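Local coordinates for protein 1d10 (Caenorhabditis elegans, PDB 1T9F) that is of unknown function but folds as a beta-trefoil of MIR repeats, as in SDF2-like proteins, and carries a signal sequence, at residues A[109-112]-A[113-117]; A[77-80]-A[81-84]; A[125-128]-A[129-132]; A[62-65]-A[66-69]; A[165-168]-A[169-172]. All coordinates share one frame; numbering follows the deposited sequence.

Contact 1. Residues A[109-112]-A[113-117]; sequences AESD and TGDDW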
loop_
_atom_site.group_PDB
_atom_site.type_symbol
_atom_site.label_atom_id
_atom_site.label_comp_id
_atom_site.label_asym_id
_atom_site.label_seq_id
_atom_site.Cartn_x
_atom_site.Cartn_y
_atom_site.Cartn_z
ATOM N N ALA A 109 -15.180 7.261 6.444
ATOM C CA ALA A 109 -15.633 8.412 7.213
ATOM C C ALA A 109 -14.484 9.178 7.857
ATOM O O ALA A 109 -14.515 10.402 7.904
ATOM C CB ALA A 109 -16.623 7.963 8.291
ATOM N N GLU A 110 -13.475 8.467 8.351
ATOM C CA GLU A 110 -12.343 9.117 9.015
ATOM C C GLU A 110 -11.163 9.454 8.103
ATOM O O GLU A 110 -10.211 10.101 8.533
ATOM C CB GLU A 110 -11.805 8.232 10.138
ATOM C CG GLU A 110 -12.817 7.811 11.185
ATOM C CD GLU A 110 -12.311 6.644 12.001
ATOM O OE1 GLU A 110 -11.618 6.864 13.014
ATOM O OE2 GLU A 110 -12.587 5.493 11.607
ATOM N N SER A 111 -11.209 8.987 6.864
ATOM C CA SER A 111 -10.115 9.209 5.922
ATOM C C SER A 111 -9.711 10.676 5.767
ATOM O O SER A 111 -10.567 11.556 5.663
ATOM C CB SER A 111 -10.494 8.635 4.556
ATOM O OG SER A 111 -9.428 8.768 3.627
ATOM N N ASP A 112 -8.401 10.924 5.758
ATOM C CA ASP A 112 -7.855 12.273 5.584
ATOM C C ASP A 112 -6.700 12.263 4.577
ATOM O O ASP A 112 -6.413 11.228 3.973
ATOM C CB ASP A 112 -7.380 12.859 6.924
ATOM C CG ASP A 112 -6.271 12.046 7.574
ATOM O OD1 ASP A 112 -5.430 11.468 6.855
ATOM O OD2 ASP A 112 -6.226 12.004 8.823
ATOM N N THR A 113 -6.036 13.406 4.403
ATOM C CA THR A 113 -4.925 13.519 3.448
ATOM C C THR A 113 -3.793 12.516 3.699
ATOM O O THR A 113 -3.001 12.217 2.798
ATOM C CB THR A 113 -4.319 14.952 3.445
ATOM O OG1 THR A 113 -3.791 15.260 4.742
ATOM C CG2 THR A 113 -5.372 15.974 3.076
ATOM N N GLY A 114 -3.711 12.006 4.923
ATOM C CA GLY A 114 -2.677 11.038 5.246
ATOM C C GLY A 114 -2.855 9.708 4.523
ATOM O O GLY A 114 -1.949 8.872 4.535
ATOM N N ASP A 115 -4.014 9.508 3.899
ATOM C CA ASP A 115 -4.302 8.271 3.176
ATOM C C ASP A 115 -3.931 8.347 1.691
ATOM O O ASP A 115 -4.004 7.333 0.990
ATOM C CB ASP A 115 -5.795 7.908 3.272
ATOM C CG ASP A 115 -6.251 7.620 4.702
ATOM O OD1 ASP A 115 -5.442 7.110 5.501
ATOM O OD2 ASP A 115 -7.435 7.886 5.011
ATOM N N ASP A 116 -3.541 9.538 1.222
ATOM C CA ASP A 116 -3.192 9.739 -0.186
ATOM C C ASP A 116 -1.795 9.263 -0.593
ATOM O O ASP A 116 -0.799 9.602 0.043
ATOM C CB ASP A 116 -3.319 11.222 -0.577
ATOM C CG ASP A 116 -4.764 11.711 -0.618
ATOM O OD1 ASP A 116 -5.690 10.890 -0.814
ATOM O OD2 ASP A 116 -4.967 12.940 -0.472
ATOM N N TRP A 117 -1.738 8.496 -1.678
ATOM C CA TRP A 117 -0.480 7.984 -2.212
ATOM C C TRP A 117 -0.395 8.295 -3.707
ATOM O O TRP A 117 -1.352 8.063 -4.449
ATOM C CB TRP A 117 -0.377 6.468 -2.027
ATOM C CG TRP A 117 -0.393 6.026 -0.596
ATOM C CD1 TRP A 117 -1.492 5.864 0.195
ATOM C CD2 TRP A 117 0.739 5.695 0.217
ATOM N NE1 TRP A 117 -1.118 5.449 1.449
ATOM C CE2 TRP A 117 0.245 5.339 1.494
ATOM C CE3 TRP A 117 2.119 5.664 -0.006
ATOM C CZ2 TRP A 117 1.083 4.958 2.543
ATOM C CZ3 TRP A 117 2.958 5.282 1.042
ATOM C CH2 TRP A 117 2.434 4.934 2.301
#
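Asp112 and Asp115 are joined through their backbones as the chain turns: Asp115 N donates to Asp112 O at 3.0 Å and a nearly straight 164°, the first of two successive i to i+3 bonds of a short 3-10 segment, 113-115. The second runs from Asp116 N to Thr113 O, before the chain straightens toward Trp117. Both ends of this turn are tied by carboxylates. The side chain of Asp112 folds forward over its own backbone, with CG between N and the carbonyl carbon (chi1 61°), and OD1 thereby meets Gly114 N at 2.6 Å, toward the anti side but tilted about 32° out of the carboxylate plane. Glycine suits position 114 because a beta carbon there would run into that same OD1. From the other end, Asp115 reaches back. Its OD2 takes the hydroxyl of Ser111 on the anti lone pair, with OG 2.6 Å away, and also receives a longer bond from Asp112 N at 3.3 Å, which comes from well above the carboxylate plane. Two donors thus grip one oxygen, while His87 ND1 holds OD1 and probably fixes the rotation of the group. Ser111 OG, besides donating to Asp115, is bonded to Arg76 NH1, whose positive charge probably eases the closeness of the two aspartates, OD1 of Asp112 lying 4.5 Å from OD2 of Asp115. Asp116 turns its OD1 to Leu59 N instead. The arrangement is an Asx turn starting a short 3-10 segment, with Asp115 bonded back to Asp112 N, in the loop between strands 100-105 and 117-120 of the beta-trefoil.

Contact 2. Residues A[77-80]-A[81-84]; sequences LKHL and TTGT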
loop_
_atom_site.group_PDB
_atom_site.type_symbol
_atom_site.label_atom_id
_atom_site.label_comp_id
_atom_site.label_asym_id
_atom_site.label_seq_id
_atom_site.Cartn_x
_atom_site.Cartn_y
_atom_site.Cartn_z
ATOM N N LEU A 77 -5.854 3.471 -0.687
ATOM C CA LEU A 77 -5.984 2.026 -0.753
ATOM C C LEU A 77 -6.727 1.521 0.475
ATOM O O LEU A 77 -6.247 1.640 1.603
ATOM C CB LEU A 77 -4.602 1.364 -0.841
ATOM C CG LEU A 77 -3.870 1.486 -2.184
ATOM C CD1 LEU A 77 -2.466 0.890 -2.075
ATOM C CD2 LEU A 77 -4.671 0.756 -3.267
ATOM N N LYS A 78 -7.905 0.958 0.239
ATOM C CA LYS A 78 -8.740 0.434 1.311
ATOM C C LYS A 78 -8.507 -1.054 1.576
ATOM O O LYS A 78 -8.560 -1.871 0.653
ATOM C CB LYS A 78 -10.209 0.661 0.956
ATOM C CG LYS A 78 -11.176 0.336 2.089
ATOM C CD LYS A 78 -12.604 0.563 1.643
ATOM C CE LYS A 78 -13.582 0.374 2.784
ATOM N NZ LYS A 78 -14.965 0.578 2.302
ATOM N N HIS A 79 -8.225 -1.403 2.824
ATOM C CA HIS A 79 -8.033 -2.800 3.183
ATOM C C HIS A 79 -9.449 -3.355 3.327
ATOM O O HIS A 79 -10.188 -2.966 4.238
ATOM C CB HIS A 79 -7.260 -2.914 4.493
ATOM C CG HIS A 79 -6.978 -4.323 4.896
ATOM N ND1 HIS A 79 -7.457 -4.871 6.067
ATOM C CD2 HIS A 79 -6.261 -5.300 4.286
ATOM C CE1 HIS A 79 -7.043 -6.125 6.164
ATOM N NE2 HIS A 79 -6.317 -6.409 5.095
ATOM N N LEU A 80 -9.823 -4.251 2.420
ATOM C CA LEU A 80 -11.173 -4.800 2.390
ATOM C C LEU A 80 -11.746 -5.412 3.653
ATOM O O LEU A 80 -12.860 -5.075 4.043
ATOM C CB LEU A 80 -11.310 -5.813 1.250
ATOM C CG LEU A 80 -11.534 -5.257 -0.158
ATOM C CD1 LEU A 80 -11.921 -6.401 -1.083
ATOM C CD2 LEU A 80 -12.636 -4.204 -0.141
ATOM N N THR A 81 -10.998 -6.294 4.301
ATOM C CA THR A 81 -11.516 -6.952 5.492
ATOM C C THR A 81 -11.652 -6.101 6.750
ATOM O O THR A 81 -12.413 -6.464 7.646
ATOM C CB THR A 81 -10.690 -8.205 5.834
ATOM O OG1 THR A 81 -9.346 -7.827 6.134
ATOM C CG2 THR A 81 -10.685 -9.169 4.649
ATOM N N THR A 82 -10.935 -4.981 6.838
ATOM C CA THR A 82 -11.052 -4.144 8.033
ATOM C C THR A 82 -11.598 -2.751 7.746
ATOM O O THR A 82 -11.848 -1.978 8.667
ATOM C CB THR A 82 -9.710 -4.004 8.766
ATOM O OG1 THR A 82 -8.772 -3.304 7.935
ATOM C CG2 THR A 82 -9.161 -5.380 9.121
ATOM N N GLY A 83 -11.777 -2.437 6.467
ATOM C CA GLY A 83 -12.316 -1.144 6.086
ATOM C C GLY A 83 -11.414 0.058 6.301
ATOM O O GLY A 83 -11.848 1.198 6.121
ATOM N N THR A 84 -10.168 -0.197 6.685
ATOM C CA THR A 84 -9.183 0.848 6.926
ATOM C C THR A 84 -8.493 1.279 5.619
ATOM O O THR A 84 -8.738 0.697 4.557
ATOM C CB THR A 84 -8.102 0.343 7.886
ATOM O OG1 THR A 84 -7.617 -0.914 7.408
ATOM C CG2 THR A 84 -8.655 0.165 9.298
#
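His79 is the residue round which the turn folds, with Thr81 and Thr84 beside it. Its backbone N donates to Thr84 O at 2.8 Å, linking the two arms where they run roughly antiparallel. The side chain leaves with CG anti to the backbone N (chi1 -178°), which lays the imidazole over the loop: Thr81 N stands above one ring face, 4.2 Å from its plane and toward the rim, and Thr82 approaches the ring edge. There His79 ND1 and Thr82 OG1 share a straight hydrogen bond of 2.8 Å (168°). Thr82 OG1 is also bonded to Gln38 OE1 of strand 38-43 and, at 2.7 Å, to Thr84 OG1, which lies 3.6 Å from His79 CB. Threonine fits these places because its hydroxyl can both give and accept. Thr81 sends its own OG1 to Asn50 OD1, and the far ring nitrogen, His79 NE2, bonds to Asn50 O. With an alanine here, Thr82 OG1 and Asn50 O are likely to lose their ring nitrogens, and Thr81 N the ring beneath it. Gly83, with positive phi, lets the chain come back; Lys78 CE packs 3.8 Å from Gly83 CA, and its NZ pairs with Glu108. Residues 80-83 are thus the loop of a beta hairpin between His79 and Thr84, in which Gly83 N (2.8 Å) and Thr82 N both make weak bonds to His79 O; it joins barrel strand 74-79 of the trefoil to strand 85-89.

Contact 3. Residues A[125-128]-A[129-132]; sequences EWLE and SEQF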
loop_
_atom_site.group_PDB
_atom_site.type_symbol
_atom_site.label_atom_id
_atom_site.label_comp_id
_atom_site.label_asym_id
_atom_site.label_seq_id
_atom_site.Cartn_x
_atom_site.Cartn_y
_atom_site.Cartn_z
ATOM N N GLU A 125 -0.831 6.051 -17.508
ATOM C CA GLU A 125 -1.973 5.172 -17.359
ATOM C C GLU A 125 -1.466 3.883 -16.727
ATOM O O GLU A 125 -0.845 3.048 -17.387
ATOM C CB GLU A 125 -2.642 4.897 -18.709
ATOM C CG GLU A 125 -4.158 4.976 -18.624
ATOM C CD GLU A 125 -4.831 5.108 -19.975
ATOM O OE1 GLU A 125 -6.055 5.349 -19.990
ATOM O OE2 GLU A 125 -4.148 4.972 -21.016
ATOM N N TRP A 126 -1.713 3.765 -15.427
ATOM C CA TRP A 126 -1.309 2.620 -14.631
ATOM C C TRP A 126 -1.689 1.316 -15.311
ATOM O O TRP A 126 -2.866 0.979 -15.394
ATOM C CB TRP A 126 -1.978 2.712 -13.261
ATOM C CG TRP A 126 -1.428 1.797 -12.219
ATOM C CD1 TRP A 126 -0.408 0.899 -12.359
ATOM C CD2 TRP A 126 -1.868 1.698 -10.862
ATOM N NE1 TRP A 126 -0.188 0.245 -11.167
ATOM C CE2 TRP A 126 -1.070 0.717 -10.230
ATOM C CE3 TRP A 126 -2.864 2.344 -10.117
ATOM C CZ2 TRP A 126 -1.238 0.367 -8.887
ATOM C CZ3 TRP A 126 -3.030 1.994 -8.780
ATOM C CH2 TRP A 126 -2.219 1.014 -8.180
ATOM N N LEU A 127 -0.684 0.588 -15.797
ATOM C CA LEU A 127 -0.905 -0.690 -16.471
ATOM C C LEU A 127 -0.667 -1.827 -15.479
ATOM O O LEU A 127 0.278 -1.795 -14.688
ATOM C CB LEU A 127 0.053 -0.838 -17.658
ATOM C CG LEU A 127 0.089 0.278 -18.708
ATOM C CD1 LEU A 127 1.209 -0.001 -19.703
ATOM C CD2 LEU A 127 -1.252 0.377 -19.421
ATOM N N GLU A 128 -1.529 -2.833 -15.527
ATOM C CA GLU A 128 -1.430 -3.973 -14.628
ATOM C C GLU A 128 -0.155 -4.789 -14.838
ATOM O O GLU A 128 0.223 -5.590 -13.983
ATOM C CB GLU A 128 -2.654 -4.869 -14.816
ATOM C CG GLU A 128 -2.749 -6.018 -13.831
ATOM C CD GLU A 128 -4.114 -6.674 -13.855
ATOM O OE1 GLU A 128 -5.117 -5.933 -13.769
ATOM O OE2 GLU A 128 -4.184 -7.919 -13.951
ATOM N N SER A 129 0.509 -4.566 -15.968
ATOM C CA SER A 129 1.723 -5.304 -16.315
ATOM C C SER A 129 3.026 -4.592 -15.972
ATOM O O SER A 129 4.109 -5.090 -16.282
ATOM C CB SER A 129 1.722 -5.603 -17.810
ATOM O OG SER A 129 1.832 -4.395 -18.545
ATOM N N GLU A 130 2.941 -3.434 -15.338
ATOM C CA GLU A 130 4.159 -2.714 -15.026
ATOM C C GLU A 130 4.447 -2.649 -13.539
ATOM O O GLU A 130 3.563 -2.867 -12.708
ATOM C CB GLU A 130 4.086 -1.299 -15.599
ATOM C CG GLU A 130 3.238 -0.341 -14.789
ATOM C CD GLU A 130 2.896 0.917 -15.562
ATOM O OE1 GLU A 130 1.929 0.878 -16.350
ATOM O OE2 GLU A 130 3.599 1.938 -15.392
ATOM N N GLN A 131 5.701 -2.368 -13.209
ATOM C CA GLN A 131 6.077 -2.241 -11.821
ATOM C C GLN A 131 5.818 -0.781 -11.509
ATOM O O GLN A 131 5.726 0.043 -12.420
ATOM C CB GLN A 131 7.552 -2.581 -11.608
ATOM C CG GLN A 131 7.926 -3.977 -12.052
ATOM C CD GLN A 131 9.061 -4.567 -11.245
ATOM O OE1 GLN A 131 9.954 -3.855 -10.792
ATOM N NE2 GLN A 131 9.038 -5.882 -11.067
ATOM N N PHE A 132 5.695 -0.460 -10.230
ATOM C CA PHE A 132 5.425 0.905 -9.835
ATOM C C PHE A 132 5.849 1.137 -8.401
ATOM O O PHE A 132 6.180 0.198 -7.678
ATOM C CB PHE A 132 3.920 1.195 -9.960
ATOM C CG PHE A 132 3.054 0.344 -9.052
ATOM C CD1 PHE A 132 2.685 -0.949 -9.420
ATOM C CD2 PHE A 132 2.636 0.826 -7.814
ATOM C CE1 PHE A 132 1.910 -1.754 -8.563
ATOM C CE2 PHE A 132 1.866 0.033 -6.955
ATOM C CZ PHE A 132 1.505 -1.255 -7.328
HETATM O O HOH W 1 1.065 -2.372 -11.839
#
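Leu127 and Glu130 bracket a type I beta turn, Glu130 N donating to Leu127 O at 3.2 Å and 166°, after which the chain enters strand 131-136. Glu130 also folds back across the turn. Its CG lies between the backbone N and the carbonyl carbon (chi1 78°), and the extended chain beyond it carries the carboxylate back toward Leu127 N, which appears to bond to OE1; that oxygen is placed too near a neighbouring atom for its position to be certain. On the inner side of the turn, Trp126 meets Phe132 in a T-shaped pair: the indole edge points at the phenylalanine face, the centroid of the Trp126 five-membered ring 4.8 Å from that of the Phe132 ring and the planes at 66°, with Trp126 CZ2 3.5 Å from Phe132 CZ. Indole NE1 is not wasted in this apolar setting. It donates to a water at 3.0 Å, and the same water donates hydrogen bonds to Leu127 O at 3.0 Å and Glu130 O at 2.7 Å. This one water therefore bonds to the N-H of a buried tryptophan and links the two ends of the turn. The side chains of Trp126 and Phe132 both touch Val174 of strand 172-175. The arrangement is a type I beta turn leading into strand 131-136 of the antiparallel barrel of the beta-trefoil.

Contact 4. Residues A[62-65]-A[66-69]; sequences KCNR and GDAI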
loop_
_atom_site.group_PDB
_atom_site.type_symbol
_atom_site.label_atom_id
_atom_site.label_comp_id
_atom_site.label_asym_id
_atom_site.label_seq_id
_atom_site.Cartn_x
_atom_site.Cartn_y
_atom_site.Cartn_z
ATOM N N LYS A 62 -12.662 12.318 -7.042
ATOM C CA LYS A 62 -13.774 11.409 -7.262
ATOM C C LYS A 62 -13.504 10.655 -8.559
ATOM O O LYS A 62 -12.789 11.145 -9.431
ATOM C CB LYS A 62 -15.082 12.195 -7.367
ATOM C CG LYS A 62 -15.052 13.271 -8.439
ATOM C CD LYS A 62 -16.307 14.136 -8.413
ATOM C CE LYS A 62 -16.188 15.294 -9.394
ATOM N NZ LYS A 62 -17.352 16.218 -9.304
ATOM N N CYS A 63 -14.068 9.463 -8.687
ATOM C CA CYS A 63 -13.859 8.675 -9.888
ATOM C C CYS A 63 -15.039 7.752 -10.119
ATOM O O CYS A 63 -15.903 7.605 -9.261
ATOM C CB CYS A 63 -12.604 7.825 -9.738
ATOM S SG CYS A 63 -12.886 6.416 -8.619
ATOM N N ASN A 64 -15.059 7.120 -11.283
ATOM C CA ASN A 64 -16.112 6.181 -11.636
ATOM C C ASN A 64 -15.506 4.789 -11.766
ATOM O O ASN A 64 -14.455 4.618 -12.386
ATOM C CB ASN A 64 -16.751 6.588 -12.962
ATOM C CG ASN A 64 -17.543 7.872 -12.853
ATOM O OD1 ASN A 64 -17.621 8.645 -13.803
ATOM N ND2 ASN A 64 -18.146 8.099 -11.695
ATOM N N ARG A 65 -16.157 3.796 -11.173
ATOM C CA ARG A 65 -15.664 2.430 -11.258
ATOM C C ARG A 65 -15.333 2.161 -12.719
ATOM O O ARG A 65 -16.131 2.462 -13.607
ATOM C CB ARG A 65 -16.728 1.442 -10.764
ATOM C CG ARG A 65 -18.041 2.090 -10.341
ATOM C CD ARG A 65 -18.777 2.695 -11.538
ATOM N NE ARG A 65 -19.798 3.662 -11.135
ATOM C CZ ARG A 65 -20.539 4.361 -11.989
ATOM N NH1 ARG A 65 -20.378 4.199 -13.297
ATOM N NH2 ARG A 65 -21.435 5.230 -11.537
ATOM N N GLY A 66 -14.152 1.611 -12.974
ATOM C CA GLY A 66 -13.763 1.336 -14.343
ATOM C C GLY A 66 -12.859 2.413 -14.916
ATOM O O GLY A 66 -12.227 2.214 -15.956
ATOM N N ASP A 67 -12.794 3.560 -14.247
ATOM C CA ASP A 67 -11.939 4.651 -14.706
ATOM C C ASP A 67 -10.475 4.254 -14.599
ATOM O O ASP A 67 -10.050 3.683 -13.599
ATOM C CB ASP A 67 -12.171 5.920 -13.877
ATOM C CG ASP A 67 -13.451 6.635 -14.250
ATOM O OD1 ASP A 67 -14.102 6.207 -15.227
ATOM O OD2 ASP A 67 -13.799 7.627 -13.573
ATOM N N ALA A 68 -9.709 4.553 -15.639
ATOM C CA ALA A 68 -8.293 4.242 -15.638
ATOM C C ALA A 68 -7.615 5.200 -14.679
ATOM O O ALA A 68 -8.070 6.327 -14.489
ATOM C CB ALA A 68 -7.717 4.409 -17.038
ATOM N N ILE A 69 -6.540 4.747 -14.050
ATOM C CA ILE A 69 -5.801 5.605 -13.139
ATOM C C ILE A 69 -4.567 6.060 -13.897
ATOM O O ILE A 69 -3.823 5.239 -14.438
ATOM C CB ILE A 69 -5.377 4.857 -11.868
ATOM C CG1 ILE A 69 -6.626 4.424 -11.093
ATOM C CG2 ILE A 69 -4.490 5.757 -11.003
ATOM C CD1 ILE A 69 -6.329 3.521 -9.940
#
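Asp67 and Asn64 grip each other twice. Asp67 N donates to Asn64 O at 2.7 Å (152°), closing a type II beta turn, while Asn64 N donates a hydrogen bond to Asp67 OD2, also 2.7 Å away. The second bond arrives steeply, from well above the carboxylate plane. It is reached because CG of Asp67 stands beside its own backbone N, anti to the carbonyl carbon (chi1 -76°), turning the short acid back over the turn; OD2 then also lies 3.2 Å from Asn64 CB. Were the acid replaced by an alanine, the turn would probably keep its main-chain bond but Asn64 N would lose its carboxylate, so that the preceding arm could drift. Gly66 makes the corner possible, since at its positive phi a beta carbon would collide with Arg65 O. Arg65, before it, is exposed at the turn's corner. Farther out, Cys63 is tied to Cys9 by a disulfide, and Asp67 pairs with Cys9 through the backbone, so both arms are pinned to the N-terminal region. The turn projects from the connection between strands 53-57 and 74-79, with Cys63 resting on Pro57 and Ile69 packing on Ile55 and Trp126.

Contact 5. Residues A[165-168]-A[169-172]; sequences SITG and GSAW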
loop_
_atom_site.group_PDB
_atom_site.type_symbol
_atom_site.label_atom_id
_atom_site.label_comp_id
_atom_site.label_asym_id
_atom_site.label_seq_id
_atom_site.Cartn_x
_atom_site.Cartn_y
_atom_site.Cartn_z
ATOM N N SER A 165 14.067 7.582 0.736
ATOM C CA SER A 165 14.543 7.339 -0.618
ATOM C C SER A 165 14.073 5.998 -1.171
ATOM O O SER A 165 13.615 5.130 -0.430
ATOM C CB SER A 165 16.074 7.406 -0.654
ATOM O OG SER A 165 16.536 8.678 -0.229
ATOM N N ILE A 166 14.189 5.844 -2.485
ATOM C CA ILE A 166 13.793 4.620 -3.152
ATOM C C ILE A 166 14.812 3.533 -2.834
ATOM O O ILE A 166 16.016 3.746 -2.957
ATOM C CB ILE A 166 13.726 4.830 -4.675
ATOM C CG1 ILE A 166 12.637 5.859 -5.002
ATOM C CG2 ILE A 166 13.436 3.515 -5.374
ATOM C CD1 ILE A 166 12.506 6.187 -6.478
ATOM N N THR A 167 14.330 2.368 -2.419
ATOM C CA THR A 167 15.218 1.266 -2.087
ATOM C C THR A 167 14.890 0.018 -2.899
ATOM O O THR A 167 14.046 0.050 -3.803
ATOM C CB THR A 167 15.140 0.919 -0.581
ATOM O OG1 THR A 167 13.831 0.427 -0.261
ATOM C CG2 THR A 167 15.426 2.152 0.261
ATOM N N GLY A 168 15.573 -1.076 -2.575
ATOM C CA GLY A 168 15.344 -2.328 -3.269
ATOM C C GLY A 168 14.038 -2.967 -2.828
ATOM O O GLY A 168 13.676 -4.049 -3.297
ATOM N N GLY A 169 13.337 -2.304 -1.915
ATOM C CA GLY A 169 12.064 -2.824 -1.441
ATOM C C GLY A 169 10.910 -1.913 -1.831
ATOM O O GLY A 169 9.774 -2.133 -1.411
ATOM N N SER A 170 11.198 -0.906 -2.657
ATOM C CA SER A 170 10.190 0.069 -3.091
ATOM C C SER A 170 9.393 -0.289 -4.346
ATOM O O SER A 170 8.374 0.339 -4.634
ATOM C CB SER A 170 10.852 1.433 -3.310
ATOM O OG SER A 170 11.577 1.843 -2.160
ATOM N N ALA A 171 9.841 -1.286 -5.096
ATOM C CA ALA A 171 9.140 -1.664 -6.317
ATOM C C ALA A 171 7.990 -2.641 -6.067
ATOM O O ALA A 171 8.170 -3.674 -5.429
ATOM C CB ALA A 171 10.118 -2.259 -7.310
ATOM N N TRP A 172 6.808 -2.302 -6.574
ATOM C CA TRP A 172 5.636 -3.156 -6.420
ATOM C C TRP A 172 5.043 -3.520 -7.773
ATOM O O TRP A 172 5.296 -2.855 -8.783
ATOM C CB TRP A 172 4.554 -2.459 -5.578
ATOM C CG TRP A 172 5.014 -2.093 -4.194
ATOM C CD1 TRP A 172 5.671 -0.955 -3.822
ATOM C CD2 TRP A 172 4.884 -2.889 -3.009
ATOM N NE1 TRP A 172 5.961 -0.990 -2.474
ATOM C CE2 TRP A 172 5.489 -2.170 -1.953
ATOM C CE3 TRP A 172 4.316 -4.145 -2.739
ATOM C CZ2 TRP A 172 5.546 -2.666 -0.646
ATOM C CZ3 TRP A 172 4.373 -4.637 -1.434
ATOM C CH2 TRP A 172 4.987 -3.895 -0.406
#
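Thr167 and Ser170 are the first and last residues of a type I beta turn, which in this beta-trefoil lies between strand 158-163 and strand 172-175. Ahead of the turn, Ile166 sets its CG2 branch 3.9 Å from Ser170 CB, a light apolar touch; its side chain also touches Tyr142 and Lys133. At Thr167 the bonds gather. Its backbone N donates to Ser170 OG at 2.8 Å in an almost perfectly straight line (174°). Serine fits because OG stands beside its own backbone N (chi1 -54°), where it can turn back to the start of the loop; the hydroxyl is also bonded to Ser144 OG on strand 142-146. Thr167 adds an ST turn of its own: with OG1 between its backbone N and carbonyl carbon, that hydroxyl oxygen accepts Gly169 N at 3.2 Å and 160°. Gly168 takes the outer corner, and Gly169 follows it into the protein, its backbone pairing with Leu145 and its O receiving Asn17 ND2. A beta carbon on Gly169 would be tight against Gly168 C. The turn is closed by Ser170 N, which reaches Thr167 O at 3.2 Å from far above the carbonyl plane.

Contacts 1 and 5 appear to be counterparts in successive MIR repeats: each is a turn whose last residue reaches back to the N-H of its first, two positions before a tryptophan of a barrel strand, and their centres lie about 22 Å apart on opposite sides of the chain's centre. Contacts 3 and 5 meet in the barrel, Phe132 O being 2.8 Å from Trp172 N, probably a hydrogen bond. Contact 4 touches contact 3, Ile69 O lying 2.8 Å from Trp126 N, also probably a hydrogen bond. No active site is known; bound malonate, probably from crystallisation, lies about 4 Å from the Ile166 side chain, and malonate is also about 6 Å from that of Phe132.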